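Local coordinates for xylulose kinase (Escherichia coli, PDB 2ITM), which phosphorylates D-xylulose to D-xylulose 5-phosphate with ATP and, less efficiently, also acts on 1-deoxy-D-xylulose, at residues R116-N121 and S185-Q190; T81-Q86 and K148-K153; E322-V327 and P358-R363; Q27-T32 and D53-A58. All coordinates share one frame; numbering follows the deposited sequence.

Contact 4 comes first along the chain. It closes a loop of 20 residues and lays helix 45-62 against the outermost strand 23-30 of the N-terminal domain's six-stranded sheet. Contacts 2 and 1 follow and cross, since their segments alternate in the order 81-86, 116-121, 148-153, 185-190. Contact 2 pairs two short strands. Contact 1 joins two short helices, and its nearest atoms are about 8 Å from those of contact 2. Contact 3 opens after the other three have closed. It lies in the C-terminal domain, where it joins a loop to helix 358-381, and its centre is about 54 Å from that of contact 2.

Contact 1 (R116-N121 and S185-Q190); sequences RVITGN and SDVMLQ
Ile118 reaches from the last turn of helix 115-119 to the start of helix 186-190, where it meets Ser185, Val187 and Met188. Its side chain forks at CB. CG2 stands anti to the backbone N and touches Ser185 on two atoms. It lies 3.6 Å from Ser185 OG and 3.7 Å from Ser185 CB. The same methyl is 4.2 Å from Met188 CG. The other branch runs out through CG1, with CD1 anti to CA (chi2 167°). At its tip, CD1 is 4.1 Å from Ser185 OG and 4.2 Å from Val187 CB. Thr119 adds a lighter touch beside it, with Thr119 CG2 4.3 Å from Met188 CE.

Ser185 is the N-cap of helix 186-190. Its OG accepts from Met188 N at 3.1 Å, with a fairly straight N-H...O angle of 160°. This bond fixes OG on the flank of the helix start, where Ile118 CG2 lies against it. An alanine in place of Ser185 would probably leave Met188 N without its capping acceptor and open a small gap beside Ile118 CG2.

Helix 115-119 ends next to the contact, and Gly120 turns the chain with positive phi. The hydroxyl of Thr119 has a partner in its own helix, Ser115 O, though the place of this hydroxyl is less certain. Val187 also packs on Val112. The contact therefore joins two helix ends in the N-terminal domain. No hydrogen bond crosses between the segments. They meet through methyl and methylene groups and the flank of the Ser185 hydroxyl, whose oxygen caps its own helix.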
loop_
_atom_site.group_PDB
_atom_site.type_symbol
_atom_site.label_atom_id
_atom_site.label_comp_id
_atom_site.label_asym_id
_atom_site.label_seq_id
_atom_site.Cartn_x
_atom_site.Cartn_y
_atom_site.Cartn_z
ATOM N N ARG A 116 31.445 22.298 5.014
ATOM C CA ARG A 116 31.456 20.851 5.140
ATOM C C ARG A 116 32.857 20.350 5.464
ATOM O O ARG A 116 33.017 19.327 6.040
ATOM C CB ARG A 116 30.847 20.145 3.912
ATOM C CG ARG A 116 29.436 20.632 3.452
ATOM C CD ARG A 116 28.717 19.776 2.385
ATOM N NE ARG A 116 27.428 20.338 2.007
ATOM C CZ ARG A 116 26.705 20.009 0.937
ATOM N NH1 ARG A 116 27.120 19.092 0.086
ATOM N NH2 ARG A 116 25.554 20.601 0.710
ATOM N N VAL A 117 33.867 21.108 5.095
ATOM C CA VAL A 117 35.245 20.734 5.377
ATOM C C VAL A 117 35.597 20.973 6.844
ATOM O O VAL A 117 36.279 20.193 7.445
ATOM C CB VAL A 117 36.255 21.518 4.525
ATOM C CG1 VAL A 117 37.524 21.619 5.222
ATOM C CG2 VAL A 117 36.497 20.859 3.248
ATOM N N ILE A 118 35.114 22.074 7.387
ATOM C CA ILE A 118 35.364 22.439 8.758
ATOM C C ILE A 118 34.521 21.624 9.715
ATOM O O ILE A 118 35.028 21.174 10.681
ATOM C CB ILE A 118 35.125 23.954 8.994
ATOM C CG1 ILE A 118 35.971 24.824 8.076
ATOM C CG2 ILE A 118 35.415 24.363 10.391
ATOM C CD1 ILE A 118 35.538 26.212 8.076
ATOM N N THR A 119 33.253 21.425 9.432
ATOM C CA THR A 119 32.393 20.681 10.340
ATOM C C THR A 119 32.442 19.182 10.155
ATOM O O THR A 119 32.146 18.444 11.078
ATOM C CB THR A 119 30.951 21.145 10.276
ATOM O OG1 THR A 119 30.403 20.822 9.003
ATOM C CG2 THR A 119 30.858 22.641 10.353
ATOM N N GLY A 120 32.806 18.734 8.959
ATOM C CA GLY A 120 32.758 17.325 8.625
ATOM C C GLY A 120 31.350 16.848 8.390
ATOM O O GLY A 120 31.088 15.664 8.348
ATOM N N ASN A 121 30.439 17.792 8.241
ATOM C CA ASN A 121 29.035 17.468 8.115
ATOM C C ASN A 121 28.333 18.258 7.036
ATOM O O ASN A 121 28.730 19.359 6.702
ATOM C CB ASN A 121 28.314 17.655 9.441
ATOM C CG ASN A 121 28.728 16.649 10.456
ATOM O OD1 ASN A 121 29.500 16.943 11.349
ATOM N ND2 ASN A 121 28.238 15.446 10.309
ATOM N N SER A 185 35.424 27.199 15.504
ATOM C CA SER A 185 35.805 27.729 14.205
ATOM C C SER A 185 35.370 29.172 14.034
ATOM O O SER A 185 34.187 29.460 13.922
ATOM C CB SER A 185 35.200 26.887 13.091
ATOM O OG SER A 185 35.135 27.597 11.869
ATOM N N ASP A 186 36.343 30.070 14.006
ATOM C CA ASP A 186 36.075 31.490 13.918
ATOM C C ASP A 186 35.255 31.798 12.674
ATOM O O ASP A 186 34.357 32.629 12.696
ATOM C CB ASP A 186 37.385 32.279 13.920
ATOM C CG ASP A 186 38.009 32.391 15.304
ATOM O OD1 ASP A 186 37.332 32.095 16.295
ATOM O OD2 ASP A 186 39.174 32.778 15.488
ATOM N N VAL A 187 35.565 31.095 11.600
ATOM C CA VAL A 187 34.848 31.220 10.344
ATOM C C VAL A 187 33.365 30.915 10.500
ATOM O O VAL A 187 32.522 31.654 10.064
ATOM C CB VAL A 187 35.425 30.266 9.275
ATOM C CG1 VAL A 187 34.660 30.358 8.013
ATOM C CG2 VAL A 187 36.882 30.586 9.053
ATOM N N MET A 188 33.062 29.802 11.144
ATOM C CA MET A 188 31.696 29.365 11.276
ATOM C C MET A 188 30.897 30.312 12.178
ATOM O O MET A 188 29.728 30.559 11.938
ATOM C CB MET A 188 31.641 27.920 11.768
ATOM C CG MET A 188 32.064 26.889 10.736
ATOM S SD MET A 188 31.198 26.986 9.169
ATOM C CE MET A 188 29.548 26.648 9.709
ATOM N N LEU A 189 31.566 30.860 13.211
ATOM C CA LEU A 189 30.933 31.730 14.194
ATOM C C LEU A 189 30.665 33.092 13.638
ATOM O O LEU A 189 29.573 33.607 13.750
ATOM C CB LEU A 189 31.809 31.859 15.438
ATOM C CG LEU A 189 31.871 30.669 16.399
ATOM C CD1 LEU A 189 33.183 30.580 17.135
ATOM C CD2 LEU A 189 30.712 30.688 17.364
ATOM N N GLN A 190 31.673 33.682 13.024
ATOM C CA GLN A 190 31.507 34.938 12.318
ATOM C C GLN A 190 30.315 34.909 11.375
ATOM O O GLN A 190 29.507 35.820 11.354
ATOM C CB GLN A 190 32.782 35.287 11.560
ATOM C CG GLN A 190 33.545 36.446 12.156
ATOM C CD GLN A 190 34.990 36.121 12.468
ATOM O OE1 GLN A 190 35.640 35.381 11.738
ATOM N NE2 GLN A 190 35.500 36.691 13.550
#

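Contact 2 (T81-Q86 and K148-K153); sequences TLLDAQ and KVLLPK
Leu83 and Lys148 face each other as a hydrogen-bonded antiparallel pair. Leu83 N donates to Lys148 O at 2.8 Å, nearly straight at 173° and in the carbonyl plane. Lys148 N returns a longer bond of 3.1 Å to Leu83 O, from a position tilted 28° from that carbonyl's plane. Two residues along, Leu150 N donates to Thr81 O at 2.8 Å. Thr81 N also bonds to Leu150 O, though the placing of that oxygen is less certain. Between them, Val149 CA makes a CH...O contact of 3.2 Å with Thr81 O.

The side chains meet on both faces of the two strands. On one face, Leu83 CD1 touches Leu150 CD1 at 3.7 Å, and the two side chains cross at about a right angle. On the other, Leu82 and Val149 are a non-hydrogen-bonded pair. They lie side by side, and Leu82 CD2 is 4.0 Å from Val149 CG2.

A helix packs on each face. Leu158 of helix 152-161 packs on Leu83 and Leu150. Leu132 of helix 128-138 packs on Leu82 and Val149. Lys148 bends away from the strands, where NZ bonds to Asp197 O and the charge makes a cation-pi contact with Phe164.

Past the strand, Leu151 is the N-cap of helix 152-161. The side chain of Pro152 there is about 8 Å from the bound D-xylulose. The contact thus forms a two-stranded antiparallel sheet that leads into a helix start near the sugar. Paired main-chain bonds set its register. Leucine and valine give the apolar contacts, and Thr81 and Lys148 share the face of Leu83 and Leu150.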
loop_
_atom_site.group_PDB
_atom_site.type_symbol
_atom_site.label_atom_id
_atom_site.label_comp_id
_atom_site.label_asym_id
_atom_site.label_seq_id
_atom_site.Cartn_x
_atom_site.Cartn_y
_atom_site.Cartn_z
ATOM N N THR A 81 19.955 26.726 23.305
ATOM C CA THR A 81 19.560 27.506 24.463
ATOM C C THR A 81 20.197 28.895 24.462
ATOM O O THR A 81 21.402 29.030 24.575
ATOM C CB THR A 81 19.909 26.762 25.764
ATOM O OG1 THR A 81 19.457 25.410 25.700
ATOM C CG2 THR A 81 19.169 27.355 26.936
ATOM N N LEU A 82 19.358 29.915 24.343
ATOM C CA LEU A 82 19.813 31.292 24.245
ATOM C C LEU A 82 19.691 32.057 25.561
ATOM O O LEU A 82 18.595 32.268 26.070
ATOM C CB LEU A 82 19.035 32.049 23.177
ATOM C CG LEU A 82 19.028 31.623 21.714
ATOM C CD1 LEU A 82 19.251 32.809 20.847
ATOM C CD2 LEU A 82 20.004 30.527 21.401
ATOM N N LEU A 83 20.822 32.502 26.077
ATOM C CA LEU A 83 20.864 33.234 27.322
ATOM C C LEU A 83 21.317 34.668 27.103
ATOM O O LEU A 83 22.197 34.925 26.298
ATOM C CB LEU A 83 21.809 32.540 28.295
ATOM C CG LEU A 83 21.521 31.080 28.614
ATOM C CD1 LEU A 83 22.491 30.572 29.619
ATOM C CD2 LEU A 83 20.117 30.874 29.087
ATOM N N ASP A 84 20.724 35.597 27.841
ATOM C CA ASP A 84 21.283 36.921 27.969
ATOM C C ASP A 84 22.421 37.049 28.956
ATOM O O ASP A 84 22.872 36.091 29.517
ATOM C CB ASP A 84 20.197 37.972 28.241
ATOM C CG ASP A 84 19.643 37.912 29.662
ATOM O OD1 ASP A 84 20.234 37.244 30.520
ATOM O OD2 ASP A 84 18.621 38.517 29.997
ATOM N N ALA A 85 22.864 38.278 29.148
ATOM C CA ALA A 85 24.024 38.576 29.970
ATOM C C ALA A 85 23.752 38.336 31.430
ATOM O O ALA A 85 24.677 38.216 32.210
ATOM C CB ALA A 85 24.460 39.998 29.761
ATOM N N GLN A 86 22.483 38.241 31.794
ATOM C CA GLN A 86 22.112 37.869 33.147
ATOM C C GLN A 86 21.781 36.389 33.286
ATOM O O GLN A 86 21.285 35.961 34.307
ATOM C CB GLN A 86 20.936 38.713 33.634
ATOM C CG GLN A 86 21.315 40.089 34.083
ATOM C CD GLN A 86 21.554 41.029 32.923
ATOM O OE1 GLN A 86 20.627 41.369 32.202
ATOM N NE2 GLN A 86 22.803 41.438 32.733
ATOM N N LYS A 148 25.040 34.130 25.453
ATOM C CA LYS A 148 25.471 32.750 25.539
ATOM C C LYS A 148 24.500 31.825 24.816
ATOM O O LYS A 148 23.288 31.984 24.906
ATOM C CB LYS A 148 25.604 32.326 26.999
ATOM C CG LYS A 148 26.895 31.656 27.329
ATOM C CD LYS A 148 28.050 32.569 27.059
ATOM C CE LYS A 148 28.935 32.652 28.262
ATOM N NZ LYS A 148 30.194 33.320 27.941
ATOM N N VAL A 149 25.066 30.864 24.105
ATOM C CA VAL A 149 24.332 29.761 23.518
ATOM C C VAL A 149 24.791 28.427 24.121
ATOM O O VAL A 149 25.941 28.049 24.007
ATOM C CB VAL A 149 24.509 29.736 21.991
ATOM C CG1 VAL A 149 23.863 28.527 21.384
ATOM C CG2 VAL A 149 23.967 30.995 21.376
ATOM N N LEU A 150 23.869 27.740 24.776
ATOM C CA LEU A 150 24.186 26.478 25.417
ATOM C C LEU A 150 23.374 25.336 24.840
ATOM O O LEU A 150 22.179 25.464 24.603
ATOM C CB LEU A 150 23.983 26.557 26.921
ATOM C CG LEU A 150 24.805 27.548 27.729
ATOM C CD1 LEU A 150 24.429 27.439 29.173
ATOM C CD2 LEU A 150 26.274 27.308 27.538
ATOM N N LEU A 151 24.034 24.215 24.627
ATOM C CA LEU A 151 23.334 22.980 24.410
ATOM C C LEU A 151 22.561 22.575 25.665
ATOM O O LEU A 151 22.787 23.096 26.730
ATOM C CB LEU A 151 24.310 21.896 23.964
ATOM C CG LEU A 151 25.001 22.134 22.625
ATOM C CD1 LEU A 151 26.264 21.330 22.503
ATOM C CD2 LEU A 151 24.058 21.798 21.492
ATOM N N PRO A 152 21.632 21.655 25.520
ATOM C CA PRO A 152 20.646 21.422 26.573
ATOM C C PRO A 152 21.266 20.881 27.863
ATOM O O PRO A 152 20.974 21.387 28.930
ATOM C CB PRO A 152 19.690 20.419 25.914
ATOM C CG PRO A 152 19.775 20.745 24.474
ATOM C CD PRO A 152 21.190 21.082 24.220
ATOM N N LYS A 153 22.126 19.879 27.757
ATOM C CA LYS A 153 22.766 19.313 28.933
ATOM C C LYS A 153 23.705 20.320 29.599
ATOM O O LYS A 153 23.918 20.283 30.798
ATOM C CB LYS A 153 23.507 18.040 28.579
ATOM C CG LYS A 153 24.956 18.262 28.241
ATOM C CD LYS A 153 25.649 16.991 27.897
ATOM C CE LYS A 153 27.141 17.200 27.794
ATOM N NZ LYS A 153 27.538 18.234 26.830
#

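Contact 3 (E322-V327 and P358-R363); sequences ESAEPV and PNELAR
Glu322 and Arg363 make the charged part of the contact. Glu322 OE1 lies 4.0 Å from Arg363 NH2, a long salt bridge. The carboxylate and guanidinium planes are 29° apart. The oxygen stands off the guanidinium plane, where no donor hydrogen is directed at it. The pairing is therefore electrostatic and probably modest, and Arg363 NH1 has a second acidic partner in Glu367.

The apolar part lies at the other end of the loop. Val327 CG2 is 4.2 Å from Leu361 CD1 and 4.5 Å from Glu360 CB. Between the two ends, Ala324 CB rests 4.5 Å from Glu360 CG. This seats the loop that leads into strand 328-333 on the first turns of helix 358-381, within the C-terminal FGGY kinase domain, a member of the actin-like ATPase group. Phe349 and Leu352 of strand 345-353 pack on both Val327 and Leu361, and Leu361 also touches Leu304 of the second subunit, so the helix start takes part in the dimer.

Hydrogen bonds grip the carboxylate of Glu360 from outside the two segments, with OE1 accepting from Asp321 N, just before the loop segment, and OE2 from Gly357 N, just before the helix.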
loop_
_atom_site.group_PDB
_atom_site.type_symbol
_atom_site.label_atom_id
_atom_site.label_comp_id
_atom_site.label_asym_id
_atom_site.label_seq_id
_atom_site.Cartn_x
_atom_site.Cartn_y
_atom_site.Cartn_z
ATOM N N GLU A 322 8.509 -21.405 0.207
ATOM C CA GLU A 322 9.747 -21.288 -0.542
ATOM C C GLU A 322 9.536 -21.065 -2.035
ATOM O O GLU A 322 10.390 -20.509 -2.708
ATOM C CB GLU A 322 10.605 -22.516 -0.328
ATOM C CG GLU A 322 11.115 -22.671 1.090
ATOM C CD GLU A 322 12.221 -21.683 1.441
ATOM O OE1 GLU A 322 11.982 -20.468 1.381
ATOM O OE2 GLU A 322 13.332 -22.132 1.777
ATOM N N SER A 323 8.404 -21.507 -2.557
ATOM C CA SER A 323 8.211 -21.553 -3.999
ATOM C C SER A 323 7.530 -20.280 -4.477
ATOM O O SER A 323 7.612 -19.921 -5.646
ATOM C CB SER A 323 7.363 -22.763 -4.386
ATOM O OG SER A 323 6.002 -22.532 -4.093
ATOM N N ALA A 324 6.854 -19.612 -3.553
ATOM C CA ALA A 324 6.374 -18.257 -3.758
ATOM C C ALA A 324 7.460 -17.346 -4.279
ATOM O O ALA A 324 8.569 -17.327 -3.773
ATOM C CB ALA A 324 5.805 -17.717 -2.481
ATOM N N GLU A 325 7.126 -16.582 -5.300
ATOM C CA GLU A 325 7.898 -15.408 -5.633
ATOM C C GLU A 325 7.974 -14.431 -4.476
ATOM O O GLU A 325 7.111 -14.399 -3.614
ATOM C CB GLU A 325 7.322 -14.721 -6.859
ATOM C CG GLU A 325 7.647 -15.415 -8.161
ATOM C CD GLU A 325 6.584 -15.185 -9.205
ATOM O OE1 GLU A 325 5.445 -14.873 -8.825
ATOM O OE2 GLU A 325 6.891 -15.306 -10.404
ATOM N N PRO A 326 9.036 -13.642 -4.463
ATOM C CA PRO A 326 9.305 -12.707 -3.354
ATOM C C PRO A 326 8.275 -11.594 -3.335
ATOM O O PRO A 326 7.913 -11.083 -4.383
ATOM C CB PRO A 326 10.685 -12.160 -3.699
ATOM C CG PRO A 326 11.268 -13.159 -4.598
ATOM C CD PRO A 326 10.156 -13.694 -5.411
ATOM N N VAL A 327 7.803 -11.263 -2.144
ATOM C CA VAL A 327 7.312 -9.939 -1.819
ATOM C C VAL A 327 8.484 -9.069 -1.437
ATOM O O VAL A 327 9.400 -9.526 -0.783
ATOM C CB VAL A 327 6.385 -9.988 -0.606
ATOM C CG1 VAL A 327 5.720 -8.680 -0.403
ATOM C CG2 VAL A 327 5.374 -11.060 -0.767
ATOM N N PRO A 358 0.324 -14.070 5.383
ATOM C CA PRO A 358 1.021 -13.388 6.470
ATOM C C PRO A 358 2.421 -13.919 6.730
ATOM O O PRO A 358 3.278 -13.172 7.146
ATOM C CB PRO A 358 0.131 -13.667 7.666
ATOM C CG PRO A 358 -1.187 -13.870 7.096
ATOM C CD PRO A 358 -0.988 -14.571 5.811
ATOM N N ASN A 359 2.631 -15.200 6.482
ATOM C CA ASN A 359 3.947 -15.807 6.600
ATOM C C ASN A 359 4.954 -15.170 5.616
ATOM O O ASN A 359 6.061 -14.817 5.980
ATOM C CB ASN A 359 3.860 -17.303 6.315
ATOM C CG ASN A 359 2.978 -18.045 7.299
ATOM O OD1 ASN A 359 2.797 -17.627 8.426
ATOM N ND2 ASN A 359 2.442 -19.165 6.861
ATOM N N GLU A 360 4.523 -15.047 4.374
ATOM C CA GLU A 360 5.298 -14.409 3.329
ATOM C C GLU A 360 5.556 -12.954 3.679
ATOM O O GLU A 360 6.680 -12.480 3.618
ATOM C CB GLU A 360 4.552 -14.506 2.005
ATOM C CG GLU A 360 4.474 -15.905 1.412
ATOM C CD GLU A 360 3.713 -16.895 2.273
ATOM O OE1 GLU A 360 4.226 -17.993 2.486
ATOM O OE2 GLU A 360 2.615 -16.587 2.724
ATOM N N LEU A 361 4.493 -12.263 4.066
ATOM C CA LEU A 361 4.578 -10.869 4.443
ATOM C C LEU A 361 5.605 -10.673 5.537
ATOM O O LEU A 361 6.400 -9.755 5.499
ATOM C CB LEU A 361 3.217 -10.366 4.891
ATOM C CG LEU A 361 2.498 -9.570 3.817
ATOM C CD1 LEU A 361 2.784 -10.134 2.469
ATOM C CD2 LEU A 361 1.004 -9.458 4.066
ATOM N N ALA A 362 5.579 -11.561 6.514
ATOM C CA ALA A 362 6.444 -11.449 7.666
ATOM C C ALA A 362 7.889 -11.677 7.278
ATOM O O ALA A 362 8.771 -10.980 7.732
ATOM C CB ALA A 362 6.024 -12.425 8.733
ATOM N N ARG A 363 8.119 -12.667 6.438
ATOM C CA ARG A 363 9.407 -12.820 5.801
ATOM C C ARG A 363 9.896 -11.589 5.051
ATOM O O ARG A 363 11.054 -11.234 5.149
ATOM C CB ARG A 363 9.400 -14.011 4.874
ATOM C CG ARG A 363 10.251 -15.120 5.363
ATOM C CD ARG A 363 11.607 -15.184 4.766
ATOM N NE ARG A 363 11.993 -16.581 4.679
ATOM C CZ ARG A 363 13.207 -17.021 4.423
ATOM N NH1 ARG A 363 14.198 -16.173 4.223
ATOM N NH2 ARG A 363 13.424 -18.309 4.360
#

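Contact 4 (Q27-T32 and D53-A58); sequences QTEKLT and DRAMKA
Strand 23-30, outermost in the six-stranded sheet of the N-terminal domain, packs against helix 45-62 through Gln27 and Glu29, which meet Arg54, Ala55 and Ala58. The two axes come within 7.5 Å and run roughly antiparallel, at 153°.

Gln27 CG stands anti to the backbone N (chi1 -172°). It lies 3.3 Å from Ala55 O and 3.6 Å from Ala58 CB. Glu29 CG rests on the helix at 3.6 Å from Ala55 CB. Beyond CG the chain bends, and the carboxylate crosses the Arg54 side chain at about a right angle. Glu29 OE1 lies over one face of the guanidinium and forms a salt bridge with Arg54 NE. Its exact place is doubtful, because the modelled approach is too short. A water donates to Glu29 OE2 at 2.7 Å and accepts from Arg54 NE at 2.9 Å, at the guanidinium edge and in its plane.

An alanine in place of Glu29 would probably leave Arg54 without this charge partner, the water without this acceptor, and a gap over Ala55 CB. Helix and strand thus meet through alanine methyls, the Ala55 carbonyl and methylenes, with a water-bridged, less certain ion pair at the margin.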
loop_
_atom_site.group_PDB
_atom_site.type_symbol
_atom_site.label_atom_id
_atom_site.label_comp_id
_atom_site.label_asym_id
_atom_site.label_seq_id
_atom_site.Cartn_x
_atom_site.Cartn_y
_atom_site.Cartn_z
ATOM N N GLN A 27 16.124 6.403 38.211
ATOM C CA GLN A 27 14.969 7.213 38.350
ATOM C C GLN A 27 14.704 7.990 37.080
ATOM O O GLN A 27 15.602 8.510 36.483
ATOM C CB GLN A 27 15.098 8.105 39.561
ATOM C CG GLN A 27 13.868 8.856 39.920
ATOM C CD GLN A 27 12.707 7.972 40.299
ATOM O OE1 GLN A 27 12.743 7.336 41.316
ATOM N NE2 GLN A 27 11.685 7.962 39.491
ATOM N N THR A 28 13.440 8.039 36.683
ATOM C CA THR A 28 13.016 8.733 35.481
ATOM C C THR A 28 11.921 9.760 35.687
ATOM O O THR A 28 11.055 9.592 36.506
ATOM C CB THR A 28 12.539 7.749 34.417
ATOM O OG1 THR A 28 13.625 7.019 33.883
ATOM C CG2 THR A 28 12.114 8.440 33.256
ATOM N N GLU A 29 11.962 10.828 34.920
ATOM C CA GLU A 29 10.929 11.848 34.982
ATOM C C GLU A 29 10.570 12.313 33.592
ATOM O O GLU A 29 11.433 12.517 32.761
ATOM C CB GLU A 29 11.398 13.035 35.804
ATOM C CG GLU A 29 11.554 12.760 37.289
ATOM C CD GLU A 29 10.227 12.722 37.992
ATOM O OE1 GLU A 29 9.370 13.559 37.663
ATOM O OE2 GLU A 29 10.044 11.854 38.857
ATOM N N LYS A 30 9.283 12.487 33.348
ATOM C CA LYS A 30 8.806 12.790 32.019
ATOM C C LYS A 30 8.986 14.245 31.663
ATOM O O LYS A 30 9.089 15.097 32.526
ATOM C CB LYS A 30 7.362 12.330 31.836
ATOM C CG LYS A 30 7.235 10.840 31.584
ATOM C CD LYS A 30 5.824 10.420 31.214
ATOM C CE LYS A 30 5.566 8.996 31.653
ATOM N NZ LYS A 30 4.778 8.217 30.674
ATOM N N LEU A 31 9.047 14.505 30.363
ATOM C CA LEU A 31 9.139 15.843 29.818
ATOM C C LEU A 31 8.095 16.012 28.714
ATOM O O LEU A 31 7.892 15.115 27.918
ATOM C CB LEU A 31 10.516 16.028 29.206
ATOM C CG LEU A 31 11.527 17.039 29.726
ATOM C CD1 LEU A 31 11.280 17.501 31.113
ATOM C CD2 LEU A 31 12.919 16.518 29.570
ATOM N N THR A 32 7.462 17.171 28.637
ATOM C CA THR A 32 6.673 17.504 27.455
ATOM C C THR A 32 7.459 18.239 26.386
ATOM O O THR A 32 8.492 18.821 26.654
ATOM C CB THR A 32 5.405 18.292 27.810
ATOM O OG1 THR A 32 5.763 19.519 28.437
ATOM C CG2 THR A 32 4.595 17.575 28.860
ATOM N N ASP A 53 15.771 17.922 38.989
ATOM C CA ASP A 53 15.652 18.060 40.432
ATOM C C ASP A 53 14.772 16.982 41.058
ATOM O O ASP A 53 15.201 16.247 41.914
ATOM C CB ASP A 53 15.120 19.448 40.784
ATOM C CG ASP A 53 15.262 19.781 42.258
ATOM O OD1 ASP A 53 14.303 20.318 42.818
ATOM O OD2 ASP A 53 16.289 19.564 42.920
ATOM N N ARG A 54 13.539 16.910 40.600
ATOM C CA ARG A 54 12.624 15.834 40.925
ATOM C C ARG A 54 13.270 14.461 40.918
ATOM O O ARG A 54 13.197 13.724 41.884
ATOM C CB ARG A 54 11.472 15.857 39.934
ATOM C CG ARG A 54 10.249 15.114 40.364
ATOM C CD ARG A 54 8.987 15.563 39.647
ATOM N NE ARG A 54 7.980 14.508 39.545
ATOM C CZ ARG A 54 6.772 14.679 39.028
ATOM N NH1 ARG A 54 6.413 15.865 38.563
ATOM N NH2 ARG A 54 5.918 13.670 38.974
ATOM N N ALA A 55 13.890 14.124 39.799
ATOM C CA ALA A 55 14.483 12.820 39.606
ATOM C C ALA A 55 15.573 12.508 40.620
ATOM O O ALA A 55 15.657 11.413 41.128
ATOM C CB ALA A 55 15.011 12.696 38.208
ATOM N N MET A 56 16.419 13.487 40.884
ATOM C CA MET A 56 17.543 13.298 41.771
ATOM C C MET A 56 17.053 13.197 43.205
ATOM O O MET A 56 17.636 12.514 44.023
ATOM C CB MET A 56 18.525 14.454 41.637
ATOM C CG MET A 56 19.322 14.467 40.345
ATOM S SD MET A 56 20.433 13.086 40.197
ATOM C CE MET A 56 21.598 13.580 41.419
ATOM N N LYS A 57 15.981 13.905 43.499
ATOM C CA LYS A 57 15.352 13.817 44.798
ATOM C C LYS A 57 14.705 12.460 45.002
ATOM O O LYS A 57 14.836 11.860 46.051
ATOM C CB LYS A 57 14.355 14.956 44.994
ATOM C CG LYS A 57 15.000 16.220 45.508
ATOM C CD LYS A 57 14.155 17.459 45.305
ATOM C CE LYS A 57 14.892 18.673 45.805
ATOM N NZ LYS A 57 14.127 19.907 45.649
ATOM N N ALA A 58 14.022 11.973 43.980
ATOM C CA ALA A 58 13.453 10.646 44.038
ATOM C C ALA A 58 14.521 9.567 44.172
ATOM O O ALA A 58 14.363 8.619 44.929
ATOM C CB ALA A 58 12.584 10.397 42.854
HETATM O O HOH W 1 8.700 12.150 41.126
#